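Local structure of condensin complex subunit 3 (Schizosaccharomyces pombe, 5OQR) at residues 217-222 with 266-271; 715-720 with 728-733; 753-758 with 771-776. The protein serves as a regulatory subunit of the condensin complex, which is required to convert interphase chromatin into condensed, mitotic-like chromosomes. All coordinates share one frame; numbering follows the deposited sequence.

Contact 1. Residues 217-222 with 266-271; sequences GDFRYL and LERLDV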
ATOM      1  N   GLY A 217     -26.278   5.420  -4.050  1.00 71.33           N
ATOM      2  CA  GLY A 217     -26.955   6.524  -3.387  1.00 76.50           C
ATOM      3  C   GLY A 217     -26.470   6.743  -1.968  1.00 73.18           C
ATOM      4  O   GLY A 217     -26.165   7.869  -1.568  1.00 67.54           O
ATOM      5  N   ASP A 218     -26.383   5.667  -1.190  1.00 74.62           N
ATOM      6  CA  ASP A 218     -26.097   5.755   0.233  1.00 68.57           C
ATOM      7  C   ASP A 218     -24.934   4.843   0.590  1.00 62.64           C
ATOM      8  O   ASP A 218     -24.828   3.728   0.073  1.00 68.94           O
ATOM      9  CB  ASP A 218     -27.328   5.375   1.058  1.00 70.76           C
ATOM     10  CG  ASP A 218     -27.220   5.811   2.498  1.00 69.18           C
ATOM     11  OD1 ASP A 218     -26.081   5.960   2.988  1.00 74.28           O
ATOM     12  OD2 ASP A 218     -28.272   6.004   3.142  1.00 71.77           O
ATOM     13  N   PHE A 219     -24.064   5.323   1.479  1.00 62.52           N
ATOM     14  CA  PHE A 219     -22.933   4.516   1.921  1.00 56.78           C
ATOM     15  C   PHE A 219     -23.361   3.402   2.866  1.00 57.33           C
ATOM     16  O   PHE A 219     -22.597   2.454   3.068  1.00 56.04           O
ATOM     17  CB  PHE A 219     -21.881   5.404   2.592  1.00 54.86           C
ATOM     18  CG  PHE A 219     -22.220   5.795   4.004  1.00 51.99           C
ATOM     19  CD1 PHE A 219     -21.482   5.304   5.066  1.00 51.44           C
ATOM     20  CD2 PHE A 219     -23.271   6.653   4.270  1.00 59.60           C
ATOM     21  CE1 PHE A 219     -21.787   5.661   6.365  1.00 52.97           C
ATOM     22  CE2 PHE A 219     -23.581   7.011   5.567  1.00 49.97           C
ATOM     23  CZ  PHE A 219     -22.839   6.516   6.614  1.00 45.76           C
ATOM     24  N   ARG A 220     -24.563   3.489   3.441  1.00 57.77           N
ATOM     25  CA  ARG A 220     -25.059   2.416   4.293  1.00 63.97           C
ATOM     26  C   ARG A 220     -25.316   1.135   3.514  1.00 63.62           C
ATOM     27  O   ARG A 220     -25.332   0.055   4.114  1.00 74.31           O
ATOM     28  CB  ARG A 220     -26.346   2.848   4.993  1.00 80.68           C
ATOM     29  CG  ARG A 220     -26.183   3.980   5.992  1.00 77.34           C
ATOM     30  CD  ARG A 220     -27.267   5.021   5.793  1.00 80.54           C
ATOM     31  NE  ARG A 220     -27.528   5.831   6.974  1.00 82.15           N
ATOM     32  CZ  ARG A 220     -28.424   6.811   7.009  1.00 90.05           C
ATOM     33  NH1 ARG A 220     -29.140   7.099   5.926  1.00 82.62           N
ATOM     34  NH2 ARG A 220     -28.605   7.509   8.118  1.00 95.70           N
ATOM     35  N   TYR A 221     -25.533   1.226   2.199  1.00 65.24           N
ATOM     36  CA  TYR A 221     -25.708   0.022   1.396  1.00 71.41           C
ATOM     37  C   TYR A 221     -24.539  -0.933   1.577  1.00 65.72           C
ATOM     38  O   TYR A 221     -24.705  -2.153   1.458  1.00 77.60           O
ATOM     39  CB  TYR A 221     -25.849   0.377  -0.086  1.00 80.39           C
ATOM     40  CG  TYR A 221     -27.035   1.253  -0.435  1.00 90.46           C
ATOM     41  CD1 TYR A 221     -27.173   1.778  -1.712  1.00 95.17           C
ATOM     42  CD2 TYR A 221     -28.013   1.556   0.505  1.00 90.81           C
ATOM     43  CE1 TYR A 221     -28.246   2.577  -2.047  1.00 95.46           C
ATOM     44  CE2 TYR A 221     -29.093   2.356   0.179  1.00 96.10           C
ATOM     45  CZ  TYR A 221     -29.204   2.864  -1.099  1.00 99.27           C
ATOM     46  OH  TYR A 221     -30.275   3.661  -1.432  1.00108.14           O
ATOM     47  N   LEU A 222     -23.356  -0.402   1.859  1.00 62.47           N
ATOM     48  CA  LEU A 222     -22.170  -1.222   2.028  1.00 70.77           C
ATOM     49  C   LEU A 222     -22.148  -1.863   3.409  1.00 67.34           C
ATOM     50  O   LEU A 222     -22.699  -1.330   4.375  1.00 58.64           O
ATOM     51  CB  LEU A 222     -20.908  -0.381   1.839  1.00 63.39           C
ATOM     52  CG  LEU A 222     -20.829   0.448   0.558  1.00 60.44           C
ATOM     53  CD1 LEU A 222     -19.531   1.223   0.533  1.00 62.17           C
ATOM     54  CD2 LEU A 222     -20.945  -0.440  -0.666  1.00 68.77           C
ATOM     55  N   LEU A 266     -20.212   8.357  12.524  1.00 41.17           N
ATOM     56  CA  LEU A 266     -19.271   7.543  13.285  1.00 40.45           C
ATOM     57  C   LEU A 266     -19.923   6.257  13.774  1.00 42.83           C
ATOM     58  O   LEU A 266     -19.274   5.207  13.832  1.00 43.39           O
ATOM     59  CB  LEU A 266     -18.726   8.346  14.465  1.00 43.86           C
ATOM     60  CG  LEU A 266     -17.878   9.568  14.113  1.00 36.02           C
ATOM     61  CD1 LEU A 266     -17.618  10.409  15.350  1.00 36.62           C
ATOM     62  CD2 LEU A 266     -16.571   9.146  13.476  1.00 35.86           C
ATOM     63  N   GLU A 267     -21.206   6.317  14.130  1.00 39.79           N
ATOM     64  CA  GLU A 267     -21.897   5.130  14.617  1.00 43.44           C
ATOM     65  C   GLU A 267     -22.034   4.058  13.545  1.00 44.36           C
ATOM     66  O   GLU A 267     -22.326   2.905  13.876  1.00 50.06           O
ATOM     67  CB  GLU A 267     -23.274   5.513  15.151  1.00 43.91           C
ATOM     68  CG  GLU A 267     -23.222   6.473  16.325  1.00 55.31           C
ATOM     69  CD  GLU A 267     -24.595   6.907  16.790  1.00 57.54           C
ATOM     70  OE1 GLU A 267     -25.591   6.281  16.370  1.00 70.59           O
ATOM     71  OE2 GLU A 267     -24.679   7.876  17.573  1.00 57.05           O
ATOM     72  N   ARG A 268     -21.825   4.406  12.277  1.00 45.26           N
ATOM     73  CA  ARG A 268     -21.894   3.452  11.180  1.00 45.47           C
ATOM     74  C   ARG A 268     -20.520   2.931  10.780  1.00 42.34           C
ATOM     75  O   ARG A 268     -20.374   2.356   9.697  1.00 47.53           O
ATOM     76  CB  ARG A 268     -22.585   4.089   9.974  1.00 52.20           C
ATOM     77  CG  ARG A 268     -24.014   4.547  10.227  1.00 54.17           C
ATOM     78  CD  ARG A 268     -25.009   3.397  10.149  1.00 65.08           C
ATOM     79  NE  ARG A 268     -24.912   2.488  11.289  1.00 75.97           N
ATOM     80  CZ  ARG A 268     -25.510   2.682  12.460  1.00 71.25           C
ATOM     81  NH1 ARG A 268     -26.253   3.761  12.665  1.00 66.77           N
ATOM     82  NH2 ARG A 268     -25.362   1.796  13.435  1.00 72.03           N
ATOM     83  N   LEU A 269     -19.509   3.123  11.627  1.00 44.90           N
ATOM     84  CA  LEU A 269     -18.159   2.660  11.343  1.00 43.14           C
ATOM     85  C   LEU A 269     -17.613   1.706  12.395  1.00 41.21           C
ATOM     86  O   LEU A 269     -16.480   1.236  12.247  1.00 44.40           O
ATOM     87  CB  LEU A 269     -17.208   3.855  11.204  1.00 39.36           C
ATOM     88  CG  LEU A 269     -17.503   4.832  10.065  1.00 40.75           C
ATOM     89  CD1 LEU A 269     -16.526   5.989  10.114  1.00 34.26           C
ATOM     90  CD2 LEU A 269     -17.438   4.138   8.715  1.00 39.20           C
ATOM     91  N   ASP A 270     -18.376   1.407  13.443  1.00 40.59           N
ATOM     92  CA  ASP A 270     -17.948   0.486  14.492  1.00 46.97           C
ATOM     93  C   ASP A 270     -16.565   0.873  15.016  1.00 45.38           C
ATOM     94  O   ASP A 270     -15.597   0.116  14.944  1.00 39.32           O
ATOM     95  CB  ASP A 270     -17.961  -0.954  13.977  1.00 47.40           C
ATOM     96  CG  ASP A 270     -17.892  -1.972  15.094  1.00 54.06           C
ATOM     97  OD1 ASP A 270     -17.413  -3.097  14.844  1.00 61.56           O
ATOM     98  OD2 ASP A 270     -18.321  -1.648  16.220  1.00 48.64           O
ATOM     99  N   VAL A 271     -16.497   2.087  15.568  1.00 41.18           N
ATOM    100  CA  VAL A 271     -15.213   2.698  15.895  1.00 38.93           C
ATOM    101  C   VAL A 271     -14.460   1.888  16.940  1.00 38.29           C
ATOM    102  O   VAL A 271     -13.224   1.856  16.937  1.00 36.75           O
ATOM    103  CB  VAL A 271     -15.424   4.153  16.357  1.00 36.54           C
ATOM    104  CG1 VAL A 271     -16.094   4.960  15.260  1.00 40.26           C
ATOM    105  CG2 VAL A 271     -16.243   4.207  17.639  1.00 39.27           C
TER
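Phe219 sets its ring obliquely against the aliphatic start of Arg268: CE1 lies 4.0 Å from Arg268 CB, and the two side chains cross nearly at right angles. The phenyl group gets there because CG sits between the backbone N and the carbonyl carbon (chi1 78°). From within the same loop, Arg220 CG lies over the outer part of one face, 4.0 Å above the plane of Phe219. Arg220 meets the far loop only lightly, its CG 4.4 Å from Arg268 CD. Asp218 fixes this arginine twice: OD1 takes the backbone N of Arg220 in an Asx turn (2.9 Å), and OD2 forms a salt bridge to Arg220 NH1 at 3.1 Å, received on its syn lone pair. Both segments are interhelical loops of the HEAT solenoid, and 266-269 forms a type I turn. Arg227 of helix 224-235 ties them together by hydrogen bonds to the carbonyls of Arg220, Leu222 and Arg268, while Trp254 stacks on Phe219. The direct contact is therefore carbon against carbon, and the salt bridge to Asp218 probably eases the proximity of two like-charged arginines.

Contact 2. Residues 715-720 with 728-733; sequences FESLPN and KFMISL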
ATOM      1  N   PHE A 715      31.610 -11.780 -14.309  1.00 32.19           N
ATOM      2  CA  PHE A 715      32.666 -12.450 -15.063  1.00 35.57           C
ATOM      3  C   PHE A 715      33.295 -13.575 -14.254  1.00 39.12           C
ATOM      4  O   PHE A 715      33.616 -14.637 -14.799  1.00 41.25           O
ATOM      5  CB  PHE A 715      33.735 -11.441 -15.487  1.00 31.17           C
ATOM      6  CG  PHE A 715      33.279 -10.485 -16.549  1.00 29.76           C
ATOM      7  CD1 PHE A 715      32.665 -10.946 -17.699  1.00 27.00           C
ATOM      8  CD2 PHE A 715      33.455  -9.124 -16.393  1.00 28.45           C
ATOM      9  CE1 PHE A 715      32.242 -10.072 -18.670  1.00 23.97           C
ATOM     10  CE2 PHE A 715      33.032  -8.244 -17.362  1.00 27.82           C
ATOM     11  CZ  PHE A 715      32.424  -8.719 -18.502  1.00 27.49           C
ATOM     12  N   GLU A 716      33.475 -13.365 -12.952  1.00 34.48           N
ATOM     13  CA  GLU A 716      34.105 -14.370 -12.107  1.00 33.31           C
ATOM     14  C   GLU A 716      33.173 -15.519 -11.748  1.00 35.89           C
ATOM     15  O   GLU A 716      33.653 -16.566 -11.306  1.00 48.79           O
ATOM     16  CB  GLU A 716      34.626 -13.716 -10.828  1.00 41.67           C
ATOM     17  CG  GLU A 716      35.883 -12.892 -11.030  1.00 47.64           C
ATOM     18  CD  GLU A 716      36.215 -12.029  -9.831  1.00 52.15           C
ATOM     19  OE1 GLU A 716      35.392 -11.967  -8.895  1.00 59.58           O
ATOM     20  OE2 GLU A 716      37.301 -11.416  -9.823  1.00 57.92           O
ATOM     21  N   SER A 717      31.863 -15.357 -11.933  1.00 33.84           N
ATOM     22  CA  SER A 717      30.900 -16.391 -11.583  1.00 39.62           C
ATOM     23  C   SER A 717      30.372 -17.154 -12.789  1.00 46.81           C
ATOM     24  O   SER A 717      29.780 -18.223 -12.611  1.00 49.29           O
ATOM     25  CB  SER A 717      29.717 -15.775 -10.827  1.00 42.59           C
ATOM     26  OG  SER A 717      28.786 -15.202 -11.724  1.00 44.93           O
ATOM     27  N   LEU A 718      30.564 -16.639 -14.004  1.00 51.55           N
ATOM     28  CA  LEU A 718      30.087 -17.348 -15.186  1.00 44.60           C
ATOM     29  C   LEU A 718      30.633 -18.765 -15.287  1.00 48.57           C
ATOM     30  O   LEU A 718      29.877 -19.659 -15.701  1.00 54.30           O
ATOM     31  CB  LEU A 718      30.438 -16.548 -16.446  1.00 46.94           C
ATOM     32  CG  LEU A 718      29.694 -15.228 -16.648  1.00 42.05           C
ATOM     33  CD1 LEU A 718      30.325 -14.442 -17.783  1.00 40.28           C
ATOM     34  CD2 LEU A 718      28.220 -15.465 -16.915  1.00 38.35           C
ATOM     35  N   PRO A 719      31.897 -19.044 -14.951  1.00 47.34           N
ATOM     36  CA  PRO A 719      32.365 -20.438 -15.012  1.00 52.18           C
ATOM     37  C   PRO A 719      31.547 -21.389 -14.155  1.00 62.14           C
ATOM     38  O   PRO A 719      31.242 -22.504 -14.592  1.00 66.80           O
ATOM     39  CB  PRO A 719      33.816 -20.335 -14.524  1.00 50.50           C
ATOM     40  CG  PRO A 719      34.214 -18.939 -14.812  1.00 44.48           C
ATOM     41  CD  PRO A 719      32.986 -18.112 -14.617  1.00 41.92           C
ATOM     42  N   ASN A 720      31.180 -20.976 -12.939  1.00 65.47           N
ATOM     43  CA  ASN A 720      30.421 -21.851 -12.053  1.00 68.09           C
ATOM     44  C   ASN A 720      28.967 -21.978 -12.479  1.00 73.84           C
ATOM     45  O   ASN A 720      28.295 -22.931 -12.071  1.00 76.59           O
ATOM     46  CB  ASN A 720      30.506 -21.341 -10.617  1.00 74.16           C
ATOM     47  CG  ASN A 720      31.930 -21.282 -10.107  1.00 80.66           C
ATOM     48  OD1 ASN A 720      32.754 -22.133 -10.439  1.00 83.59           O
ATOM     49  ND2 ASN A 720      32.230 -20.271  -9.301  1.00 83.38           N
ATOM     50  N   LYS A 728      23.722 -18.086 -20.030  1.00 41.15           N
ATOM     51  CA  LYS A 728      23.116 -17.085 -20.903  1.00 42.48           C
ATOM     52  C   LYS A 728      22.532 -15.936 -20.094  1.00 43.29           C
ATOM     53  O   LYS A 728      22.736 -14.762 -20.421  1.00 37.45           O
ATOM     54  CB  LYS A 728      22.020 -17.718 -21.759  1.00 53.28           C
ATOM     55  CG  LYS A 728      22.455 -18.149 -23.150  1.00 58.37           C
ATOM     56  CD  LYS A 728      21.287 -18.127 -24.132  1.00 69.35           C
ATOM     57  CE  LYS A 728      20.808 -16.702 -24.403  1.00 77.57           C
ATOM     58  NZ  LYS A 728      19.980 -16.596 -25.636  1.00 72.81           N
ATOM     59  N   PHE A 729      21.786 -16.260 -19.037  1.00 45.03           N
ATOM     60  CA  PHE A 729      21.056 -15.234 -18.305  1.00 43.38           C
ATOM     61  C   PHE A 729      22.005 -14.301 -17.566  1.00 43.23           C
ATOM     62  O   PHE A 729      21.777 -13.088 -17.518  1.00 40.38           O
ATOM     63  CB  PHE A 729      20.076 -15.882 -17.331  1.00 57.53           C
ATOM     64  CG  PHE A 729      19.304 -14.894 -16.520  1.00 45.72           C
ATOM     65  CD1 PHE A 729      19.547 -14.750 -15.168  1.00 48.67           C
ATOM     66  CD2 PHE A 729      18.352 -14.087 -17.116  1.00 47.24           C
ATOM     67  CE1 PHE A 729      18.844 -13.830 -14.422  1.00 58.48           C
ATOM     68  CE2 PHE A 729      17.646 -13.165 -16.376  1.00 56.27           C
ATOM     69  CZ  PHE A 729      17.894 -13.032 -15.030  1.00 61.69           C
ATOM     70  N   MET A 730      23.075 -14.843 -16.983  1.00 43.11           N
ATOM     71  CA  MET A 730      24.029 -13.996 -16.279  1.00 37.87           C
ATOM     72  C   MET A 730      24.689 -13.003 -17.222  1.00 35.86           C
ATOM     73  O   MET A 730      24.991 -11.874 -16.822  1.00 32.62           O
ATOM     74  CB  MET A 730      25.084 -14.857 -15.584  1.00 42.79           C
ATOM     75  CG  MET A 730      24.515 -15.828 -14.560  1.00 55.65           C
ATOM     76  SD  MET A 730      23.522 -15.027 -13.283  1.00 53.75           S
ATOM     77  CE  MET A 730      24.785 -14.162 -12.357  1.00 46.76           C
ATOM     78  N   ILE A 731      24.920 -13.400 -18.476  1.00 40.03           N
ATOM     79  CA  ILE A 731      25.478 -12.478 -19.459  1.00 31.91           C
ATOM     80  C   ILE A 731      24.451 -11.417 -19.828  1.00 28.36           C
ATOM     81  O   ILE A 731      24.797 -10.256 -20.063  1.00 29.54           O
ATOM     82  CB  ILE A 731      25.969 -13.256 -20.696  1.00 37.03           C
ATOM     83  CG1 ILE A 731      27.194 -14.095 -20.335  1.00 34.85           C
ATOM     84  CG2 ILE A 731      26.315 -12.308 -21.850  1.00 32.65           C
ATOM     85  CD1 ILE A 731      27.535 -15.156 -21.358  1.00 41.78           C
ATOM     86  N   SER A 732      23.173 -11.800 -19.879  1.00 39.66           N
ATOM     87  CA  SER A 732      22.110 -10.845 -20.177  1.00 39.52           C
ATOM     88  C   SER A 732      22.169  -9.628 -19.266  1.00 33.77           C
ATOM     89  O   SER A 732      21.784  -8.527 -19.675  1.00 38.65           O
ATOM     90  CB  SER A 732      20.749 -11.527 -20.045  1.00 41.88           C
ATOM     91  OG  SER A 732      20.570 -12.048 -18.740  1.00 48.46           O
ATOM     92  N   LEU A 733      22.649  -9.800 -18.034  1.00 31.16           N
ATOM     93  CA  LEU A 733      22.649  -8.698 -17.079  1.00 36.60           C
ATOM     94  C   LEU A 733      23.675  -7.633 -17.439  1.00 30.41           C
ATOM     95  O   LEU A 733      23.467  -6.452 -17.139  1.00 30.41           O
ATOM     96  CB  LEU A 733      22.910  -9.235 -15.674  1.00 47.27           C
ATOM     97  CG  LEU A 733      21.985 -10.380 -15.258  1.00 37.37           C
ATOM     98  CD1 LEU A 733      22.385 -10.916 -13.901  1.00 39.26           C
ATOM     99  CD2 LEU A 733      20.534  -9.923 -15.257  1.00 35.50           C
TER
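Residues 715-720, on helix 706-717 and just beyond, pass helix 725-736 at a marked slant, with Leu718 CA and Met730 CA 7.0 Å apart at the closest pairing of the two backbones. Leu718 carries most of the contact. Its CG lies beside the backbone N and opposite the carbonyl carbon (chi1 -69°), and the forked end swings toward the second helix, where CD2 packs on Met730 CB at 3.5 Å and on Ile731 CG1 at 3.8 Å. The other branch, CD1, touches the same Ile731 CG1 at 4.1 Å, so both methyls press on one methylene. Leu718 lies nearly perpendicular to Ile731, while it and Met730 pass alongside, pointing opposite ways. Both segments belong to HEAT repeat 9, and the contact joins its two helices close to the turn between them. Arg727 of helix 725-736 hydrogen-bonds the carbonyls of Leu718 and Pro719. Met730, bent at both chi2 and chi3, carries its terminal CE to 4.2 Å from Ser717 OG, a loose contact. That hydroxyl is hydrogen-bonded to the carbonyl of Ile714, one turn earlier in its own helix.

Contact 3. Residues 753-758 with 771-776; sequences RKLETY and SILAKF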
ATOM      1  N   ARG A 753      40.049  -6.582 -18.092  1.00 40.14           N
ATOM      2  CA  ARG A 753      40.855  -7.717 -17.656  1.00 34.97           C
ATOM      3  C   ARG A 753      39.972  -8.860 -17.179  1.00 38.08           C
ATOM      4  O   ARG A 753      40.238 -10.029 -17.481  1.00 45.52           O
ATOM      5  CB  ARG A 753      41.813  -7.282 -16.548  1.00 42.03           C
ATOM      6  CG  ARG A 753      43.238  -7.042 -17.011  1.00 41.12           C
ATOM      7  CD  ARG A 753      43.840  -5.829 -16.326  1.00 55.47           C
ATOM      8  NE  ARG A 753      43.686  -5.883 -14.874  1.00 63.07           N
ATOM      9  CZ  ARG A 753      43.784  -4.830 -14.068  1.00 52.95           C
ATOM     10  NH1 ARG A 753      44.030  -3.626 -14.568  1.00 52.47           N
ATOM     11  NH2 ARG A 753      43.627  -4.980 -12.761  1.00 48.75           N
ATOM     12  N   LYS A 754      38.915  -8.542 -16.430  1.00 41.72           N
ATOM     13  CA  LYS A 754      37.963  -9.566 -16.013  1.00 34.41           C
ATOM     14  C   LYS A 754      37.270 -10.182 -17.221  1.00 33.47           C
ATOM     15  O   LYS A 754      37.128 -11.404 -17.314  1.00 35.41           O
ATOM     16  CB  LYS A 754      36.934  -8.964 -15.053  1.00 36.03           C
ATOM     17  CG  LYS A 754      37.075  -9.419 -13.617  1.00 40.58           C
ATOM     18  CD  LYS A 754      38.166  -8.667 -12.890  1.00 36.78           C
ATOM     19  CE  LYS A 754      38.344  -9.203 -11.482  1.00 44.14           C
ATOM     20  NZ  LYS A 754      39.576  -8.686 -10.832  1.00 74.27           N
ATOM     21  N   LEU A 755      36.822  -9.340 -18.153  1.00 33.17           N
ATOM     22  CA  LEU A 755      36.245  -9.826 -19.401  1.00 37.31           C
ATOM     23  C   LEU A 755      37.179 -10.820 -20.082  1.00 45.60           C
ATOM     24  O   LEU A 755      36.762 -11.913 -20.480  1.00 45.80           O
ATOM     25  CB  LEU A 755      35.946  -8.633 -20.317  1.00 38.83           C
ATOM     26  CG  LEU A 755      35.283  -8.812 -21.692  1.00 41.02           C
ATOM     27  CD1 LEU A 755      36.239  -9.373 -22.743  1.00 52.07           C
ATOM     28  CD2 LEU A 755      34.037  -9.664 -21.599  1.00 43.17           C
ATOM     29  N   GLU A 756      38.457 -10.457 -20.214  1.00 45.86           N
ATOM     30  CA  GLU A 756      39.402 -11.309 -20.929  1.00 40.34           C
ATOM     31  C   GLU A 756      39.638 -12.620 -20.194  1.00 35.63           C
ATOM     32  O   GLU A 756      39.714 -13.682 -20.821  1.00 39.34           O
ATOM     33  CB  GLU A 756      40.720 -10.566 -21.131  1.00 50.44           C
ATOM     34  CG  GLU A 756      40.608  -9.363 -22.051  1.00 65.46           C
ATOM     35  CD  GLU A 756      41.877  -8.531 -22.082  1.00 78.33           C
ATOM     36  OE1 GLU A 756      41.924  -7.544 -22.846  1.00 80.82           O
ATOM     37  OE2 GLU A 756      42.827  -8.862 -21.340  1.00 66.77           O
ATOM     38  N   THR A 757      39.773 -12.570 -18.870  1.00 33.76           N
ATOM     39  CA  THR A 757      39.961 -13.797 -18.102  1.00 39.45           C
ATOM     40  C   THR A 757      38.827 -14.781 -18.359  1.00 41.17           C
ATOM     41  O   THR A 757      39.058 -15.989 -18.475  1.00 44.50           O
ATOM     42  CB  THR A 757      40.062 -13.475 -16.613  1.00 45.32           C
ATOM     43  OG1 THR A 757      41.208 -12.649 -16.379  1.00 49.36           O
ATOM     44  CG2 THR A 757      40.185 -14.754 -15.781  1.00 44.41           C
ATOM     45  N   TYR A 758      37.592 -14.285 -18.441  1.00 41.00           N
ATOM     46  CA  TYR A 758      36.471 -15.172 -18.724  1.00 42.09           C
ATOM     47  C   TYR A 758      36.527 -15.689 -20.155  1.00 41.66           C
ATOM     48  O   TYR A 758      36.243 -16.864 -20.410  1.00 42.11           O
ATOM     49  CB  TYR A 758      35.145 -14.456 -18.471  1.00 36.09           C
ATOM     50  CG  TYR A 758      33.981 -15.156 -19.125  1.00 38.57           C
ATOM     51  CD1 TYR A 758      33.417 -14.659 -20.288  1.00 39.08           C
ATOM     52  CD2 TYR A 758      33.467 -16.329 -18.597  1.00 41.15           C
ATOM     53  CE1 TYR A 758      32.362 -15.302 -20.898  1.00 40.70           C
ATOM     54  CE2 TYR A 758      32.412 -16.980 -19.199  1.00 39.36           C
ATOM     55  CZ  TYR A 758      31.864 -16.463 -20.352  1.00 39.02           C
ATOM     56  OH  TYR A 758      30.814 -17.107 -20.959  1.00 41.84           O
ATOM     57  N   SER A 771      27.101 -11.128 -28.803  1.00 30.51           N
ATOM     58  CA  SER A 771      26.800  -9.745 -29.157  1.00 32.30           C
ATOM     59  C   SER A 771      26.778  -8.852 -27.921  1.00 33.58           C
ATOM     60  O   SER A 771      27.240  -7.708 -27.969  1.00 31.62           O
ATOM     61  CB  SER A 771      25.465  -9.675 -29.895  1.00 38.75           C
ATOM     62  OG  SER A 771      25.226  -8.372 -30.397  1.00 52.36           O
ATOM     63  N   ILE A 772      26.244  -9.356 -26.808  1.00 32.01           N
ATOM     64  CA  ILE A 772      26.244  -8.582 -25.571  1.00 31.60           C
ATOM     65  C   ILE A 772      27.668  -8.373 -25.077  1.00 33.41           C
ATOM     66  O   ILE A 772      28.043  -7.266 -24.673  1.00 33.48           O
ATOM     67  CB  ILE A 772      25.375  -9.277 -24.506  1.00 35.29           C
ATOM     68  CG1 ILE A 772      23.924  -9.371 -24.977  1.00 33.98           C
ATOM     69  CG2 ILE A 772      25.437  -8.523 -23.179  1.00 32.11           C
ATOM     70  CD1 ILE A 772      23.087 -10.340 -24.173  1.00 36.22           C
ATOM     71  N   LEU A 773      28.484  -9.428 -25.101  1.00 29.26           N
ATOM     72  CA  LEU A 773      29.864  -9.301 -24.650  1.00 28.98           C
ATOM     73  C   LEU A 773      30.651  -8.346 -25.536  1.00 31.46           C
ATOM     74  O   LEU A 773      31.451  -7.547 -25.041  1.00 30.68           O
ATOM     75  CB  LEU A 773      30.529 -10.675 -24.616  1.00 33.80           C
ATOM     76  CG  LEU A 773      30.026 -11.634 -23.537  1.00 37.88           C
ATOM     77  CD1 LEU A 773      30.658 -13.000 -23.709  1.00 42.37           C
ATOM     78  CD2 LEU A 773      30.313 -11.090 -22.144  1.00 44.18           C
ATOM     79  N   ALA A 774      30.434  -8.409 -26.851  1.00 37.45           N
ATOM     80  CA  ALA A 774      31.147  -7.518 -27.758  1.00 35.57           C
ATOM     81  C   ALA A 774      30.729  -6.069 -27.547  1.00 34.51           C
ATOM     82  O   ALA A 774      31.574  -5.169 -27.518  1.00 35.07           O
ATOM     83  CB  ALA A 774      30.901  -7.938 -29.205  1.00 28.76           C
ATOM     84  N   LYS A 775      29.429  -5.824 -27.398  1.00 33.55           N
ATOM     85  CA  LYS A 775      28.961  -4.466 -27.157  1.00 33.25           C
ATOM     86  C   LYS A 775      29.457  -3.937 -25.818  1.00 28.24           C
ATOM     87  O   LYS A 775      29.739  -2.741 -25.690  1.00 27.43           O
ATOM     88  CB  LYS A 775      27.438  -4.430 -27.218  1.00 35.89           C
ATOM     89  CG  LYS A 775      26.858  -3.069 -27.557  1.00 47.94           C
ATOM     90  CD  LYS A 775      25.350  -3.139 -27.739  1.00 61.55           C
ATOM     91  CE  LYS A 775      24.964  -3.923 -28.988  1.00 66.81           C
ATOM     92  NZ  LYS A 775      23.990  -5.007 -28.685  1.00 75.24           N
ATOM     93  N   PHE A 776      29.568  -4.808 -24.814  1.00 29.51           N
ATOM     94  CA  PHE A 776      30.101  -4.396 -23.523  1.00 28.04           C
ATOM     95  C   PHE A 776      31.596  -4.121 -23.612  1.00 29.70           C
ATOM     96  O   PHE A 776      32.085  -3.126 -23.063  1.00 27.43           O
ATOM     97  CB  PHE A 776      29.812  -5.476 -22.480  1.00 26.94           C
ATOM     98  CG  PHE A 776      30.038  -5.033 -21.068  1.00 23.13           C
ATOM     99  CD1 PHE A 776      29.032  -4.404 -20.359  1.00 26.43           C
ATOM    100  CD2 PHE A 776      31.254  -5.249 -20.446  1.00 25.84           C
ATOM    101  CE1 PHE A 776      29.233  -3.995 -19.059  1.00 24.99           C
ATOM    102  CE2 PHE A 776      31.462  -4.843 -19.146  1.00 28.34           C
ATOM    103  CZ  PHE A 776      30.450  -4.216 -18.450  1.00 30.09           C
TER
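The carbonyl oxygen of Arg753 is held by two donors from a single residue one turn further on: the backbone N of Thr757 at 2.9 Å, in the regular helical bond, and Thr757 OG1 at 3.0 Å. The two reach Arg753 O from opposite faces of the carbonyl plane, the hydroxyl donor tilted 34° out of it. This polar pairing lies on the exposed side of helix 745-759, and the threonine hydroxyl donates back to its own helix. The side facing helix 767-785 is apolar. There Leu755 and Leu773 have the nearest backbones, CA to CA 8.3 Å, and both direct their side chains into the interface. Leu755 CG lies opposite the backbone N (chi1 -178°), which extends the chain so that its CD2 meets Leu773 CD2 at 4.0 Å; the two leucines pass each other at a slant. The second branch of Leu773 serves a different neighbour: CD1 comes to the edge of the Tyr758 ring, near its plane, 4.0 Å from Tyr758 CE1. Leu773 thus divides its two methyls between Leu755 and Tyr758, which are three positions apart and so lie on the same side of their helix. The segments run roughly antiparallel, and the two helices form a hairpin at the C-terminal end of this helical solenoid. Met765, in the loop joining them, touches both Tyr758 and Leu773. Helices 706-717 and 725-736 cover the hairpin further, with Phe715 against Leu755 and Leu734 against both Leu773 and Phe776. Phe776 packs on Thr751 of helix 745-759 and on Ala711.

Contacts 2 and 3 are buried neighbours, their centres 11 Å apart, whereas contact 1 lies about 58 Å from contact 2, centre to centre, on the opposite side of the chain's centre. Contact 1 is only partly buried and joins two loops. Its thin carbon interface is accompanied by a salt bridge and by arginine bonds to backbone carbonyls. Contacts 2 and 3 pair successive helices through aliphatic and aromatic groups and share one interior: Leu718 of contact 2 packs on Tyr758 of contact 3, and Ile731 on Ile772. The helix-helix contacts are thus apolar and buried, while the loop contact carries charged side chains nearer the surface.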